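Long-range contact in bifunctional protein PutA (Bdellovibrio bacteriovorus, PDB 5UR2), which probably oxidises L-proline to L-glutamate in two steps, with an FAD-dependent proline dehydrogenase and an NAD-dependent L-glutamate gamma-semialdehyde dehydrogenase in one chain: residues N160-D172 with R223-F235. Sequence-based numbering, arbitrary orientation.
Sequences NKYMELVTWLAKD and RPVFRLGMEKGVF
Leu-228 holds CG anti to the backbone N (chi1 179°), toward helix 152-173, and chi2 (63°) points CD2 on across, while Met-163, bent at chi2 and chi3, folds over to meet it, CE 3.9 Å from Leu-228 CD2. Met-163 SD sits 3.7 Å from Pro-224 O. CD2 of Leu-228 reaches the backbone as well, 3.4 Å from Met-163 O. Met-163 O takes two bonds, from Thr-167 N and, on the opposite face of its plane, from Thr-167 OG1 at 3.1 Å. The latter ties the Thr-167 hydroxyl to its own helix, and the Leu-228 and Thr-167 side chains cross at about a right angle. Val-166 slides past Leu-228 in the opposite sense, its CG1 3.8 Å from Leu-228 CG, and faces Gly-229. One turn on, Ala-170 CB rests 3.7 Å from Lys-232 CB and touches Val-234 CG2, just beyond the Schellman turn at Gly-233. On the barrel side, Val-166 packs on Val-195 of strand 194-197, and Phe-235 pairs with that strand's backbone. Over residues 160-172 and 223-232 the axes run nearly parallel (4°) and come within 9.7 Å: two successive outer helices of the proline dehydrogenase beta/alpha (TIM) barrel, side by side around its strands.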
loop_
_atom_site.group_PDB
_atom_site.type_symbol
_atom_site.label_atom_id
_atom_site.label_comp_id
_atom_site.label_asym_id
_atom_site.label_seq_id
_atom_site.Cartn_x
_atom_site.Cartn_y
_atom_site.Cartn_z
ATOM N N ASN B 160 -17.608 43.251 -34.206
ATOM C CA ASN B 160 -17.644 44.685 -34.461
ATOM C C ASN B 160 -16.241 45.248 -34.637
ATOM O O ASN B 160 -16.015 46.095 -35.505
ATOM C CB ASN B 160 -18.377 45.397 -33.322
ATOM C CG ASN B 160 -19.858 45.076 -33.302
ATOM O OD1 ASN B 160 -20.439 44.711 -34.328
ATOM N ND2 ASN B 160 -20.474 45.185 -32.128
ATOM N N LYS B 161 -15.279 44.771 -33.836
ATOM C CA LYS B 161 -13.899 45.224 -33.996
ATOM C C LYS B 161 -13.396 44.981 -35.412
ATOM O O LYS B 161 -12.758 45.856 -36.007
ATOM C CB LYS B 161 -12.982 44.528 -32.990
ATOM C CG LYS B 161 -12.971 45.143 -31.622
ATOM C CD LYS B 161 -11.908 44.483 -30.765
ATOM C CE LYS B 161 -11.884 45.060 -29.359
ATOM N NZ LYS B 161 -10.709 44.577 -28.575
ATOM N N TYR B 162 -13.690 43.804 -35.978
ATOM C CA TYR B 162 -13.206 43.507 -37.323
ATOM C C TYR B 162 -13.916 44.344 -38.376
ATOM O O TYR B 162 -13.261 44.899 -39.270
ATOM C CB TYR B 162 -13.349 42.020 -37.620
ATOM C CG TYR B 162 -12.080 41.329 -37.237
ATOM C CD1 TYR B 162 -11.034 41.225 -38.139
ATOM C CD2 TYR B 162 -11.889 40.860 -35.952
ATOM C CE1 TYR B 162 -9.847 40.640 -37.780
ATOM C CE2 TYR B 162 -10.702 40.281 -35.588
ATOM C CZ TYR B 162 -9.687 40.165 -36.503
ATOM O OH TYR B 162 -8.500 39.579 -36.135
ATOM N N MET B 163 -15.241 44.490 -38.262
ATOM C CA MET B 163 -15.969 45.325 -39.215
ATOM C C MET B 163 -15.426 46.749 -39.215
ATOM O O MET B 163 -15.242 47.348 -40.276
ATOM C CB MET B 163 -17.465 45.325 -38.895
ATOM C CG MET B 163 -18.186 43.966 -38.980
ATOM S SD MET B 163 -18.265 43.237 -40.637
ATOM C CE MET B 163 -19.550 44.204 -41.424
ATOM N N GLU B 164 -15.158 47.309 -38.029
ATOM C CA GLU B 164 -14.602 48.658 -37.965
ATOM C C GLU B 164 -13.182 48.695 -38.513
ATOM O O GLU B 164 -12.814 49.641 -39.218
ATOM C CB GLU B 164 -14.625 49.180 -36.529
ATOM C CG GLU B 164 -16.006 49.524 -36.007
ATOM C CD GLU B 164 -16.076 49.481 -34.488
ATOM O OE1 GLU B 164 -15.003 49.368 -33.853
ATOM O OE2 GLU B 164 -17.201 49.550 -33.933
ATOM N N LEU B 165 -12.369 47.679 -38.197
ATOM C CA LEU B 165 -10.991 47.649 -38.683
ATOM C C LEU B 165 -10.947 47.650 -40.203
ATOM O O LEU B 165 -10.202 48.431 -40.806
ATOM C CB LEU B 165 -10.238 46.434 -38.137
ATOM C CG LEU B 165 -8.831 46.255 -38.737
ATOM C CD1 LEU B 165 -7.918 47.396 -38.334
ATOM C CD2 LEU B 165 -8.203 44.933 -38.331
ATOM N N VAL B 166 -11.738 46.779 -40.837
ATOM C CA VAL B 166 -11.695 46.656 -42.293
ATOM C C VAL B 166 -12.138 47.956 -42.959
ATOM O O VAL B 166 -11.501 48.435 -43.902
ATOM C CB VAL B 166 -12.549 45.464 -42.758
ATOM C CG1 VAL B 166 -12.730 45.501 -44.266
ATOM C CG2 VAL B 166 -11.901 44.171 -42.324
ATOM N N THR B 167 -13.237 48.548 -42.479
ATOM C CA THR B 167 -13.729 49.783 -43.085
ATOM C C THR B 167 -12.704 50.899 -42.934
ATOM O O THR B 167 -12.379 51.604 -43.897
ATOM C CB THR B 167 -15.076 50.180 -42.467
ATOM O OG1 THR B 167 -16.047 49.156 -42.726
ATOM C CG2 THR B 167 -15.589 51.505 -43.062
ATOM N N TRP B 168 -12.159 51.047 -41.731
ATOM C CA TRP B 168 -11.261 52.158 -41.433
ATOM C C TRP B 168 -9.900 52.013 -42.127
ATOM O O TRP B 168 -9.345 53.002 -42.618
ATOM C CB TRP B 168 -11.120 52.264 -39.916
ATOM C CG TRP B 168 -10.081 53.180 -39.460
ATOM C CD1 TRP B 168 -10.206 54.520 -39.255
ATOM C CD2 TRP B 168 -8.741 52.836 -39.110
ATOM N NE1 TRP B 168 -9.018 55.036 -38.806
ATOM C CE2 TRP B 168 -8.100 54.023 -38.708
ATOM C CE3 TRP B 168 -8.020 51.635 -39.095
ATOM C CZ2 TRP B 168 -6.764 54.053 -38.299
ATOM C CZ3 TRP B 168 -6.694 51.662 -38.694
ATOM C CH2 TRP B 168 -6.078 52.866 -38.301
ATOM N N LEU B 169 -9.329 50.798 -42.160
ATOM C CA LEU B 169 -8.041 50.608 -42.836
ATOM C C LEU B 169 -8.170 50.746 -44.351
ATOM O O LEU B 169 -7.300 51.342 -45.002
ATOM C CB LEU B 169 -7.429 49.258 -42.475
ATOM C CG LEU B 169 -6.146 49.313 -41.654
ATOM C CD1 LEU B 169 -5.535 47.924 -41.498
ATOM C CD2 LEU B 169 -5.162 50.263 -42.318
ATOM N N ALA B 170 -9.229 50.180 -44.937
ATOM C CA ALA B 170 -9.450 50.383 -46.366
ATOM C C ALA B 170 -9.580 51.871 -46.688
ATOM O O ALA B 170 -9.003 52.355 -47.673
ATOM C CB ALA B 170 -10.696 49.623 -46.832
ATOM N N LYS B 171 -10.287 52.616 -45.832
ATOM C CA LYS B 171 -10.477 54.046 -46.058
ATOM C C LYS B 171 -9.148 54.794 -46.036
ATOM O O LYS B 171 -8.878 55.619 -46.912
ATOM C CB LYS B 171 -11.443 54.619 -45.021
ATOM C CG LYS B 171 -11.702 56.135 -45.170
ATOM C CD LYS B 171 -12.236 56.511 -46.558
ATOM C CE LYS B 171 -13.589 55.864 -46.856
ATOM N NZ LYS B 171 -14.018 56.104 -48.271
ATOM N N ASP B 172 -8.304 54.523 -45.041
ATOM C CA ASP B 172 -7.012 55.203 -44.998
ATOM C C ASP B 172 -6.129 54.791 -46.175
ATOM O O ASP B 172 -5.391 55.620 -46.723
ATOM C CB ASP B 172 -6.313 54.934 -43.663
ATOM C CG ASP B 172 -5.174 55.902 -43.397
ATOM O OD1 ASP B 172 -5.455 57.029 -42.929
ATOM O OD2 ASP B 172 -4.005 55.545 -43.640
ATOM N N ARG B 223 -19.453 35.483 -42.482
ATOM C CA ARG B 223 -19.932 36.003 -43.760
ATOM C C ARG B 223 -19.886 37.524 -43.862
ATOM O O ARG B 223 -19.360 38.024 -44.865
ATOM C CB ARG B 223 -21.350 35.467 -44.026
ATOM C CG ARG B 223 -21.898 35.805 -45.421
ATOM C CD ARG B 223 -23.228 35.095 -45.702
ATOM N NE ARG B 223 -23.097 33.638 -45.781
ATOM C CZ ARG B 223 -23.490 32.781 -44.839
ATOM N NH1 ARG B 223 -24.049 33.204 -43.705
ATOM N NH2 ARG B 223 -23.325 31.486 -45.047
ATOM N N PRO B 224 -20.372 38.312 -42.894
ATOM C CA PRO B 224 -20.288 39.780 -43.061
ATOM C C PRO B 224 -18.860 40.301 -43.106
ATOM O O PRO B 224 -18.607 41.316 -43.770
ATOM C CB PRO B 224 -21.030 40.326 -41.834
ATOM C CG PRO B 224 -21.752 39.155 -41.239
ATOM C CD PRO B 224 -20.988 37.944 -41.607
ATOM N N VAL B 225 -17.921 39.646 -42.402
ATOM C CA VAL B 225 -16.522 40.070 -42.451
ATOM C C VAL B 225 -15.939 39.785 -43.828
ATOM O O VAL B 225 -15.266 40.635 -44.427
ATOM C CB VAL B 225 -15.686 39.380 -41.354
ATOM C CG1 VAL B 225 -14.246 39.885 -41.406
ATOM C CG2 VAL B 225 -16.287 39.587 -39.994
ATOM N N PHE B 226 -16.156 38.569 -44.335
ATOM C CA PHE B 226 -15.710 38.256 -45.688
ATOM C C PHE B 226 -16.373 39.173 -46.705
ATOM O O PHE B 226 -15.729 39.617 -47.661
ATOM C CB PHE B 226 -15.995 36.799 -46.029
ATOM C CG PHE B 226 -14.928 35.848 -45.579
ATOM C CD1 PHE B 226 -14.359 35.966 -44.322
ATOM C CD2 PHE B 226 -14.483 34.842 -46.421
ATOM C CE1 PHE B 226 -13.364 35.088 -43.905
ATOM C CE2 PHE B 226 -13.486 33.959 -46.013
ATOM C CZ PHE B 226 -12.932 34.083 -44.752
ATOM N N ARG B 227 -17.654 39.492 -46.505
ATOM C CA ARG B 227 -18.350 40.338 -47.470
ATOM C C ARG B 227 -17.784 41.753 -47.469
ATOM O O ARG B 227 -17.472 42.310 -48.531
ATOM C CB ARG B 227 -19.853 40.363 -47.176
ATOM C CG ARG B 227 -20.609 41.344 -48.084
ATOM C CD ARG B 227 -22.101 41.425 -47.782
ATOM N NE ARG B 227 -22.767 40.136 -47.941
ATOM C CZ ARG B 227 -23.437 39.513 -46.975
ATOM N NH1 ARG B 227 -23.533 40.068 -45.770
ATOM N NH2 ARG B 227 -24.018 38.344 -47.218
ATOM N N LEU B 228 -17.644 42.352 -46.283
ATOM C CA LEU B 228 -17.099 43.702 -46.206
ATOM C C LEU B 228 -15.695 43.764 -46.795
ATOM O O LEU B 228 -15.359 44.711 -47.517
ATOM C CB LEU B 228 -17.101 44.188 -44.756
ATOM C CG LEU B 228 -16.529 45.589 -44.550
ATOM C CD1 LEU B 228 -17.401 46.593 -45.290
ATOM C CD2 LEU B 228 -16.480 45.934 -43.066
ATOM N N GLY B 229 -14.850 42.775 -46.485
ATOM C CA GLY B 229 -13.520 42.754 -47.076
ATOM C C GLY B 229 -13.564 42.725 -48.592
ATOM O O GLY B 229 -12.865 43.491 -49.267
ATOM N N MET B 230 -14.391 41.836 -49.145
ATOM C CA MET B 230 -14.528 41.755 -50.592
ATOM C C MET B 230 -14.974 43.093 -51.157
ATOM O O MET B 230 -14.407 43.584 -52.139
ATOM C CB MET B 230 -15.523 40.657 -50.956
ATOM C CG MET B 230 -15.715 40.453 -52.457
ATOM S SD MET B 230 -16.866 39.101 -52.840
ATOM C CE MET B 230 -18.367 39.758 -52.111
ATOM N N GLU B 231 -15.960 43.721 -50.520
ATOM C CA GLU B 231 -16.453 44.987 -51.042
ATOM C C GLU B 231 -15.368 46.057 -51.023
ATOM O O GLU B 231 -15.282 46.864 -51.950
ATOM C CB GLU B 231 -17.680 45.441 -50.243
ATOM C CG GLU B 231 -18.915 44.597 -50.504
ATOM C CD GLU B 231 -20.024 44.827 -49.501
ATOM O OE1 GLU B 231 -19.798 45.555 -48.517
ATOM O OE2 GLU B 231 -21.125 44.263 -49.692
ATOM N N LYS B 232 -14.482 46.028 -50.037
ATOM C CA LYS B 232 -13.465 47.061 -49.916
ATOM C C LYS B 232 -12.159 46.706 -50.612
ATOM O O LYS B 232 -11.202 47.479 -50.512
ATOM C CB LYS B 232 -13.189 47.366 -48.439
ATOM C CG LYS B 232 -14.387 47.866 -47.626
ATOM C CD LYS B 232 -15.015 49.136 -48.204
ATOM C CE LYS B 232 -15.962 49.768 -47.168
ATOM N NZ LYS B 232 -16.708 50.958 -47.671
ATOM N N GLY B 233 -12.087 45.571 -51.306
ATOM C CA GLY B 233 -10.827 45.178 -51.912
ATOM C C GLY B 233 -9.792 44.752 -50.894
ATOM O O GLY B 233 -8.586 44.898 -51.127
ATOM N N VAL B 234 -10.240 44.262 -49.757
ATOM C CA VAL B 234 -9.377 43.874 -48.656
ATOM C C VAL B 234 -9.148 42.371 -48.718
ATOM O O VAL B 234 -10.052 41.605 -49.069
ATOM C CB VAL B 234 -10.018 44.321 -47.326
ATOM C CG1 VAL B 234 -9.391 43.632 -46.121
ATOM C CG2 VAL B 234 -9.928 45.847 -47.208
ATOM N N PHE B 235 -7.922 41.951 -48.410
ATOM C CA PHE B 235 -7.610 40.537 -48.253
ATOM C C PHE B 235 -8.040 40.076 -46.864
ATOM O O PHE B 235 -7.692 40.705 -45.858
ATOM C CB PHE B 235 -6.114 40.298 -48.457
ATOM C CG PHE B 235 -5.749 38.852 -48.667
ATOM C CD1 PHE B 235 -5.801 37.943 -47.616
ATOM C CD2 PHE B 235 -5.350 38.402 -49.917
ATOM C CE1 PHE B 235 -5.474 36.603 -47.805
ATOM C CE2 PHE B 235 -5.027 37.067 -50.117
ATOM C CZ PHE B 235 -5.085 36.162 -49.049
#